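Local structure of type II restriction enzyme NlaIV (Neisseria lactamica, 6QM2) at residues G157-L162 against E199-Q204; M187-E192 against A240-K245; D193-I198 against I231-W236. The protein cleaves double-stranded DNA at the sequence 5'-GGNNCC-3', cutting after the third nucleotide to leave blunt ends with terminal 5'-phosphates. All blocks are in the same frame, centred on the assembly; numbering follows the deposited sequence.

Interaction 1 (G157-L162 against E199-Q204)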
# COMPACT_ATOMS: atom_id res chain seq x y z
N GLY A 157 20.72 -24.25 7.82
CA GLY A 157 20.50 -24.99 6.57
C GLY A 157 21.06 -24.35 5.30
O GLY A 157 21.03 -24.96 4.23
N TRP A 158 21.54 -23.11 5.41
CA TRP A 158 22.17 -22.38 4.31
C TRP A 158 23.33 -21.56 4.84
O TRP A 158 23.33 -21.18 6.01
CB TRP A 158 21.16 -21.46 3.62
CG TRP A 158 19.99 -22.19 3.07
CD1 TRP A 158 18.84 -22.50 3.74
CD2 TRP A 158 19.85 -22.72 1.75
NE1 TRP A 158 17.99 -23.19 2.91
CE2 TRP A 158 18.58 -23.34 1.69
CE3 TRP A 158 20.67 -22.73 0.62
CZ2 TRP A 158 18.11 -23.96 0.53
CZ3 TRP A 158 20.20 -23.35 -0.53
CH2 TRP A 158 18.93 -23.96 -0.57
N ALA A 159 24.30 -21.27 3.98
CA ALA A 159 25.49 -20.52 4.38
C ALA A 159 25.18 -19.06 4.69
O ALA A 159 25.77 -18.48 5.60
CB ALA A 159 26.59 -20.63 3.34
N ILE A 160 24.25 -18.47 3.94
CA ILE A 160 23.78 -17.09 4.18
C ILE A 160 22.29 -17.08 4.52
O ILE A 160 21.55 -17.96 4.08
CB ILE A 160 24.08 -16.13 2.99
CG1 ILE A 160 23.90 -14.67 3.41
CG2 ILE A 160 23.22 -16.46 1.76
CD1 ILE A 160 24.54 -13.67 2.47
N ASN A 161 21.86 -16.09 5.31
CA ASN A 161 20.46 -15.94 5.69
C ASN A 161 19.60 -15.61 4.48
O ASN A 161 19.77 -14.56 3.86
CB ASN A 161 20.28 -14.87 6.77
CG ASN A 161 18.86 -14.82 7.31
OD1 ASN A 161 18.18 -15.85 7.40
ND2 ASN A 161 18.40 -13.63 7.68
N LEU A 162 18.67 -16.51 4.18
CA LEU A 162 17.84 -16.45 2.99
C LEU A 162 16.36 -16.52 3.32
O LEU A 162 15.96 -16.90 4.43
CB LEU A 162 18.17 -17.62 2.07
CG LEU A 162 19.55 -17.61 1.43
CD1 LEU A 162 19.88 -19.00 0.92
CD2 LEU A 162 19.62 -16.58 0.32
N GLU A 199 29.54 -17.59 -1.94
CA GLU A 199 30.14 -18.64 -2.78
C GLU A 199 29.51 -20.00 -2.52
O GLU A 199 29.13 -20.70 -3.46
CB GLU A 199 31.65 -18.74 -2.54
CG GLU A 199 32.38 -19.68 -3.50
CD GLU A 199 33.75 -20.11 -3.01
OE1 GLU A 199 34.39 -19.37 -2.22
OE2 GLU A 199 34.20 -21.20 -3.42
N GLU A 200 29.42 -20.38 -1.25
CA GLU A 200 28.90 -21.70 -0.89
C GLU A 200 27.41 -21.79 -1.16
O GLU A 200 26.93 -22.79 -1.70
CB GLU A 200 29.22 -22.04 0.58
CG GLU A 200 28.96 -23.49 0.97
CD GLU A 200 29.67 -24.49 0.07
OE1 GLU A 200 30.80 -24.21 -0.38
OE2 GLU A 200 29.08 -25.56 -0.19
N THR A 201 26.68 -20.73 -0.80
CA THR A 201 25.24 -20.63 -1.10
C THR A 201 24.94 -20.85 -2.58
O THR A 201 23.91 -21.45 -2.92
CB THR A 201 24.66 -19.28 -0.65
OG1 THR A 201 25.00 -19.02 0.71
CG2 THR A 201 23.14 -19.26 -0.77
N VAL A 202 25.82 -20.38 -3.46
CA VAL A 202 25.68 -20.60 -4.90
C VAL A 202 25.59 -22.11 -5.20
O VAL A 202 24.74 -22.54 -5.96
CB VAL A 202 26.82 -19.94 -5.72
CG1 VAL A 202 26.82 -20.40 -7.17
CG2 VAL A 202 26.70 -18.42 -5.70
N TYR A 203 26.48 -22.89 -4.58
CA TYR A 203 26.49 -24.35 -4.75
C TYR A 203 25.31 -25.04 -4.06
O TYR A 203 24.72 -25.97 -4.62
CB TYR A 203 27.80 -24.94 -4.25
CG TYR A 203 27.86 -26.45 -4.37
CD1 TYR A 203 27.79 -27.07 -5.61
CD2 TYR A 203 27.98 -27.25 -3.24
CE1 TYR A 203 27.84 -28.45 -5.72
CE2 TYR A 203 28.03 -28.63 -3.34
CZ TYR A 203 27.96 -29.23 -4.58
OH TYR A 203 28.01 -30.59 -4.68
N GLN A 204 25.01 -24.59 -2.83
CA GLN A 204 23.89 -25.13 -2.04
C GLN A 204 22.56 -25.00 -2.77
O GLN A 204 21.75 -25.92 -2.77
CB GLN A 204 23.79 -24.43 -0.68
CG GLN A 204 24.91 -24.76 0.29
CD GLN A 204 24.87 -23.93 1.57
OE1 GLN A 204 24.13 -22.94 1.65
NE2 GLN A 204 25.66 -24.32 2.56

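Interaction 2 (M187-E192 against A240-K245)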
# COMPACT_ATOMS: atom_id res chain seq x y z
N MET A 187 26.58 -11.39 13.02
CA MET A 187 26.74 -10.86 11.67
C MET A 187 28.14 -11.18 11.18
O MET A 187 29.03 -11.47 11.99
CB MET A 187 26.52 -9.34 11.65
CG MET A 187 25.20 -8.85 12.22
SD MET A 187 23.73 -9.52 11.41
CE MET A 187 23.23 -10.77 12.60
N PHE A 188 28.35 -11.13 9.87
CA PHE A 188 29.66 -11.42 9.28
C PHE A 188 30.70 -10.40 9.74
O PHE A 188 30.45 -9.19 9.75
CB PHE A 188 29.61 -11.47 7.75
CG PHE A 188 28.77 -12.58 7.20
CD1 PHE A 188 29.24 -13.89 7.20
CD2 PHE A 188 27.52 -12.32 6.64
CE1 PHE A 188 28.47 -14.92 6.68
CE2 PHE A 188 26.75 -13.35 6.11
CZ PHE A 188 27.22 -14.65 6.13
N GLU A 189 31.87 -10.90 10.14
CA GLU A 189 32.94 -10.07 10.70
C GLU A 189 33.64 -9.20 9.66
O GLU A 189 34.10 -8.10 9.97
CB GLU A 189 33.97 -10.95 11.42
CG GLU A 189 33.42 -11.62 12.68
CD GLU A 189 34.25 -12.78 13.19
OE1 GLU A 189 35.33 -13.08 12.63
OE2 GLU A 189 33.81 -13.41 14.17
N CYS A 190 33.72 -9.70 8.43
CA CYS A 190 34.37 -9.00 7.33
C CYS A 190 33.75 -9.35 5.98
O CYS A 190 32.97 -10.31 5.86
CB CYS A 190 35.85 -9.36 7.31
SG CYS A 190 36.12 -11.12 7.00
N LEU A 191 34.13 -8.58 4.97
CA LEU A 191 33.70 -8.80 3.58
C LEU A 191 34.02 -10.21 3.08
O LEU A 191 33.19 -10.84 2.44
CB LEU A 191 34.35 -7.76 2.66
CG LEU A 191 34.16 -7.91 1.15
CD1 LEU A 191 32.68 -7.93 0.80
CD2 LEU A 191 34.87 -6.79 0.42
N GLU A 192 35.23 -10.70 3.37
CA GLU A 192 35.69 -11.99 2.84
C GLU A 192 34.78 -13.14 3.28
O GLU A 192 34.46 -14.02 2.48
CB GLU A 192 37.14 -12.28 3.24
CG GLU A 192 38.20 -11.44 2.53
CD GLU A 192 38.47 -10.08 3.17
OE1 GLU A 192 37.84 -9.75 4.20
OE2 GLU A 192 39.32 -9.33 2.63
N ALA A 240 32.73 -21.54 8.86
CA ALA A 240 31.31 -21.72 9.21
C ALA A 240 31.05 -21.70 10.71
O ALA A 240 30.07 -21.10 11.15
CB ALA A 240 30.77 -23.00 8.60
N HIS A 241 31.94 -22.33 11.49
CA HIS A 241 31.79 -22.41 12.95
C HIS A 241 31.59 -21.06 13.66
O HIS A 241 30.87 -20.99 14.66
CB HIS A 241 32.98 -23.16 13.59
CG HIS A 241 34.28 -22.43 13.51
ND1 HIS A 241 34.63 -21.44 14.41
CD2 HIS A 241 35.33 -22.56 12.66
CE1 HIS A 241 35.83 -20.98 14.10
NE2 HIS A 241 36.28 -21.64 13.05
N LYS A 242 32.20 -20.00 13.13
CA LYS A 242 32.05 -18.65 13.70
C LYS A 242 30.62 -18.12 13.61
O LYS A 242 30.23 -17.26 14.41
CB LYS A 242 32.98 -17.66 13.00
CG LYS A 242 34.47 -17.94 13.15
CD LYS A 242 35.33 -16.75 12.70
CE LYS A 242 35.25 -16.51 11.20
NZ LYS A 242 36.12 -15.39 10.76
N TYR A 243 29.85 -18.61 12.64
CA TYR A 243 28.52 -18.08 12.30
C TYR A 243 27.33 -19.03 12.57
O TYR A 243 26.18 -18.57 12.60
CB TYR A 243 28.55 -17.63 10.83
CG TYR A 243 29.63 -16.59 10.59
CD1 TYR A 243 29.56 -15.34 11.19
CD2 TYR A 243 30.75 -16.88 9.79
CE1 TYR A 243 30.56 -14.39 11.00
CE2 TYR A 243 31.75 -15.93 9.59
CZ TYR A 243 31.64 -14.69 10.19
OH TYR A 243 32.62 -13.73 10.01
N LYS A 244 27.60 -20.32 12.77
CA LYS A 244 26.56 -21.31 13.08
C LYS A 244 26.48 -21.49 14.59
O LYS A 244 27.10 -20.73 15.35
CB LYS A 244 26.89 -22.64 12.38
CG LYS A 244 26.99 -22.57 10.87
CD LYS A 244 25.63 -22.49 10.18
CE LYS A 244 25.78 -22.74 8.69
NZ LYS A 244 24.50 -22.71 7.95
N LYS A 245 25.71 -22.49 15.03
CA LYS A 245 25.70 -22.93 16.43
C LYS A 245 26.72 -24.05 16.61
O LYS A 245 27.59 -23.97 17.48
CB LYS A 245 24.31 -23.43 16.86
CG LYS A 245 23.15 -22.44 16.73
CD LYS A 245 22.57 -22.27 15.33
CE LYS A 245 22.20 -23.57 14.63
NZ LYS A 245 21.56 -23.35 13.31

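Interaction 3 (D193-I198 against I231-W236)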
# COMPACT_ATOMS: atom_id res chain seq x y z
N ASP A 193 34.36 -13.10 4.54
CA ASP A 193 33.47 -14.13 5.11
C ASP A 193 32.08 -14.09 4.47
O ASP A 193 31.54 -15.13 4.11
CB ASP A 193 33.36 -13.98 6.63
CG ASP A 193 34.66 -14.32 7.37
OD1 ASP A 193 35.66 -14.72 6.73
OD2 ASP A 193 34.69 -14.19 8.61
N PHE A 194 31.51 -12.89 4.34
CA PHE A 194 30.25 -12.68 3.61
C PHE A 194 30.31 -13.29 2.20
O PHE A 194 29.43 -14.04 1.80
CB PHE A 194 29.90 -11.18 3.53
CG PHE A 194 28.71 -10.86 2.65
CD1 PHE A 194 27.42 -10.95 3.15
CD2 PHE A 194 28.88 -10.44 1.34
CE1 PHE A 194 26.33 -10.65 2.35
CE2 PHE A 194 27.79 -10.14 0.53
CZ PHE A 194 26.51 -10.24 1.04
N VAL A 195 31.38 -12.98 1.48
CA VAL A 195 31.56 -13.48 0.11
C VAL A 195 31.73 -15.00 0.13
O VAL A 195 31.20 -15.68 -0.76
CB VAL A 195 32.75 -12.79 -0.61
CG1 VAL A 195 33.03 -13.44 -1.96
CG2 VAL A 195 32.47 -11.30 -0.79
N SER A 196 32.45 -15.52 1.12
CA SER A 196 32.60 -16.98 1.30
C SER A 196 31.24 -17.66 1.48
O SER A 196 31.01 -18.73 0.92
CB SER A 196 33.49 -17.32 2.49
OG SER A 196 33.59 -18.72 2.66
N ALA A 197 30.36 -17.02 2.25
CA ALA A 197 28.99 -17.50 2.42
C ALA A 197 28.23 -17.49 1.09
O ALA A 197 27.58 -18.48 0.75
CB ALA A 197 28.25 -16.67 3.46
N ILE A 198 28.35 -16.39 0.34
CA ILE A 198 27.72 -16.27 -0.99
C ILE A 198 28.22 -17.40 -1.89
O ILE A 198 27.41 -18.09 -2.51
CB ILE A 198 27.98 -14.91 -1.69
CG1 ILE A 198 27.38 -13.73 -0.89
CG2 ILE A 198 27.42 -14.91 -3.11
CD1 ILE A 198 25.87 -13.67 -0.85
N ILE A 231 42.27 -10.45 -3.41
CA ILE A 231 41.47 -10.75 -2.22
C ILE A 231 41.40 -12.27 -2.07
O ILE A 231 41.27 -13.00 -3.06
CB ILE A 231 40.06 -10.12 -2.30
CG1 ILE A 231 39.38 -10.14 -0.92
CG2 ILE A 231 39.18 -10.80 -3.35
CD1 ILE A 231 38.07 -9.38 -0.88
N SER A 232 41.54 -12.74 -0.83
CA SER A 232 41.50 -14.17 -0.52
C SER A 232 40.18 -14.50 0.20
O SER A 232 39.96 -14.08 1.35
CB SER A 232 42.71 -14.56 0.33
OG SER A 232 42.94 -15.96 0.24
N ILE A 233 39.31 -15.22 -0.51
CA ILE A 233 38.03 -15.67 0.03
C ILE A 233 38.26 -17.02 0.71
O ILE A 233 38.60 -17.99 0.03
CB ILE A 233 36.96 -15.82 -1.08
CG1 ILE A 233 36.79 -14.50 -1.86
CG2 ILE A 233 35.63 -16.30 -0.51
CD1 ILE A 233 36.46 -13.29 -1.01
N PRO A 234 38.08 -17.10 2.04
CA PRO A 234 38.26 -18.40 2.69
C PRO A 234 37.19 -19.42 2.29
O PRO A 234 36.11 -19.02 1.84
CB PRO A 234 38.16 -18.07 4.18
CG PRO A 234 37.36 -16.82 4.25
CD PRO A 234 37.68 -16.05 3.00
N ARG A 235 37.49 -20.71 2.43
CA ARG A 235 36.49 -21.76 2.23
C ARG A 235 35.46 -21.65 3.35
O ARG A 235 35.82 -21.40 4.50
CB ARG A 235 37.12 -23.15 2.24
CG ARG A 235 37.93 -23.49 0.99
CD ARG A 235 38.20 -24.99 0.86
NE ARG A 235 38.69 -25.59 2.11
CZ ARG A 235 38.06 -26.50 2.87
NH1 ARG A 235 38.65 -26.94 3.99
NH2 ARG A 235 36.85 -26.99 2.56
N TRP A 236 34.18 -21.81 3.01
CA TRP A 236 33.10 -21.66 3.99
C TRP A 236 33.20 -22.71 5.10
O TRP A 236 32.96 -22.39 6.27
CB TRP A 236 31.73 -21.75 3.31
CG TRP A 236 30.57 -21.68 4.28
CD1 TRP A 236 29.66 -22.66 4.53
CD2 TRP A 236 30.23 -20.58 5.12
NE1 TRP A 236 28.75 -22.23 5.47
CE2 TRP A 236 29.08 -20.95 5.85
CE3 TRP A 236 30.77 -19.30 5.33
CZ2 TRP A 236 28.46 -20.11 6.78
CZ3 TRP A 236 30.15 -18.45 6.25
CH2 TRP A 236 29.01 -18.86 6.97
O HOH W 1 33.10 -20.72 0.21

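Interaction 1 (G157-L162 against E199-Q204)
Gln-204, the last residue of helix 191-204, reaches across to the loop 157-162 and binds its backbone. Its CB rests against the six-membered part of the Trp-158 indole, 3.8 Å from Trp-158 CE3. CG stands anti to the carbonyl carbon (chi1 -70°); beyond CG the chain is extended and runs antiparallel to the indole, with amide and ring planes 72° apart. At the tip, Gln-204 OE1 accepts a hydrogen bond from Ala-159 N at 2.9 Å, in the plane of its carbonyl and on a lone pair, with an N-H...O angle of 153°. The same oxygen lies 3.4 Å from Trp-158 CA. On the other branch of the amide, Gln-204 NE2 comes within 3.9 Å of Ala-159 CB. One turn earlier, Thr-201 points its two branches at different neighbours. Thr-201 OG1, beside the backbone N, is hydrogen-bonded to Ala-197 O of its own helix and lies 3.5 Å from Ala-159 CB. Its methyl CG2, anti to the backbone N, meets Leu-162 CD1 tip to tip at 3.7 Å, while the CG2 branch of Ile-160 crosses Thr-201 at about a right angle. Leu-162 CD1 also lies over one face of the Trp-158 indole, toward its rim. Phe-107 of helix 107-116 touches both Leu-162 and Thr-201 from beyond the contact. The last turn of helix 191-204 thus packs on the loop between strands 138-147 and 162-165, which leads into the hairpin 162-165/168-172 of a small antiparallel sheet, in a protein of the PD-(D/E)XK clan.

Interaction 2 (M187-E192 against A240-K245)
The charged part lies toward the surface: Lys-242 NZ forms a salt bridge with Glu-189 OE1 at 3.1 Å, approaching from above the carboxylate plane. The lysine chain bends at chi3 and crosses the extended Glu-189 obliquely. The same ammonium also pairs with Asp-193 OD2 in the first turns of helix 191-204, so it is shared between two carboxylates. Hydrogen bonding is nearly straight. Glu-189 N donates to Tyr-243 OH at 2.9 Å with an angle of 170°, reaching the ring at its edge, and Asp-193 OD2 is a second partner of that hydroxyl. All this gathers at a helix start: Cys-190 occupies the N-cap of helix 191-204 and its side chain caps a backbone N of the first turn, so the C-terminal tail is fastened to the residues just ahead of that helix. The aromatic part is an edge-to-face pair, the edge of Phe-188 turned to the face of Tyr-243, with ring centroids 5.0 Å apart and planes at 56°. Phe-188 CD1 stands over the centre of the tyrosine ring, 3.9 Å from Tyr-243 CZ, while Lys-242 CB lies over the opposite face. Met-187 O approaches the Tyr-243 edge at CE1, 3.4 Å away.

Interaction 3 (D193-I198 against I231-W236)
Trp-236 lays one face of its indole against Ala-197, whose CB sits 4.2 Å from the centroid of the six-membered ring and 26° off its normal, a CH-pi contact. The tryptophan opens helix 236-239 behind Arg-235 at the N-cap, and the segment 231-236 is the irregular connection from helix 215-227 that packs along the flank of helix 191-204. Trp-236 CG is anti to its backbone N (chi1 177°), which carries the ring over helix 191-204. Ser-196, buried in the middle of the contact, holds its hydroxyl anti to its own N (chi1 179°) and thereby aims it at the connection. Ser-196 OG donates to Pro-234 O at 2.7 Å from above the carbonyl plane, and Ser-196 OG also lies near the plane of the Trp-236 indole, at its edge. A water adds a second tie, donating to Ser-196 O at 3.0 Å and accepting a weak bond from Trp-236 N. The apolar end is carried by Ile-233. Its CD1 meets Val-195 CG1 at 3.6 Å, the two side chains crossing at about a right angle, while its CG2 rests 3.6 Å from Ser-196 CA. Trp-215 and Phe-219 of helix 215-227 touch Val-195 as well. Asp-193 turns its two oxygens to different partners: OD2 is taken by Lys-242 and Tyr-243, while OD1 rests 3.7 Å from Pro-234 CG.

In the fold
All three contacts use helix 191-204, each at a different level: interaction 2 at its N-terminal start, interaction 3 along its middle, interaction 1 at its end. Interaction 3 is the buried one, mostly apolar, with a serine hydroxyl bonded to a backbone carbonyl and a water bridging two backbones, whereas interactions 1 and 2 are only partly buried, and interaction 2 alone has a salt bridge across its segments, toward the surface. Asp-193 bridges interactions 2 and 3. Lys-244 bonds to Trp-158 O, tying the tail to the loop of interaction 1. Phe-188, Ile-160, Phe-194 and Ala-197 run together, so apolar packing is continuous from one contact to the next.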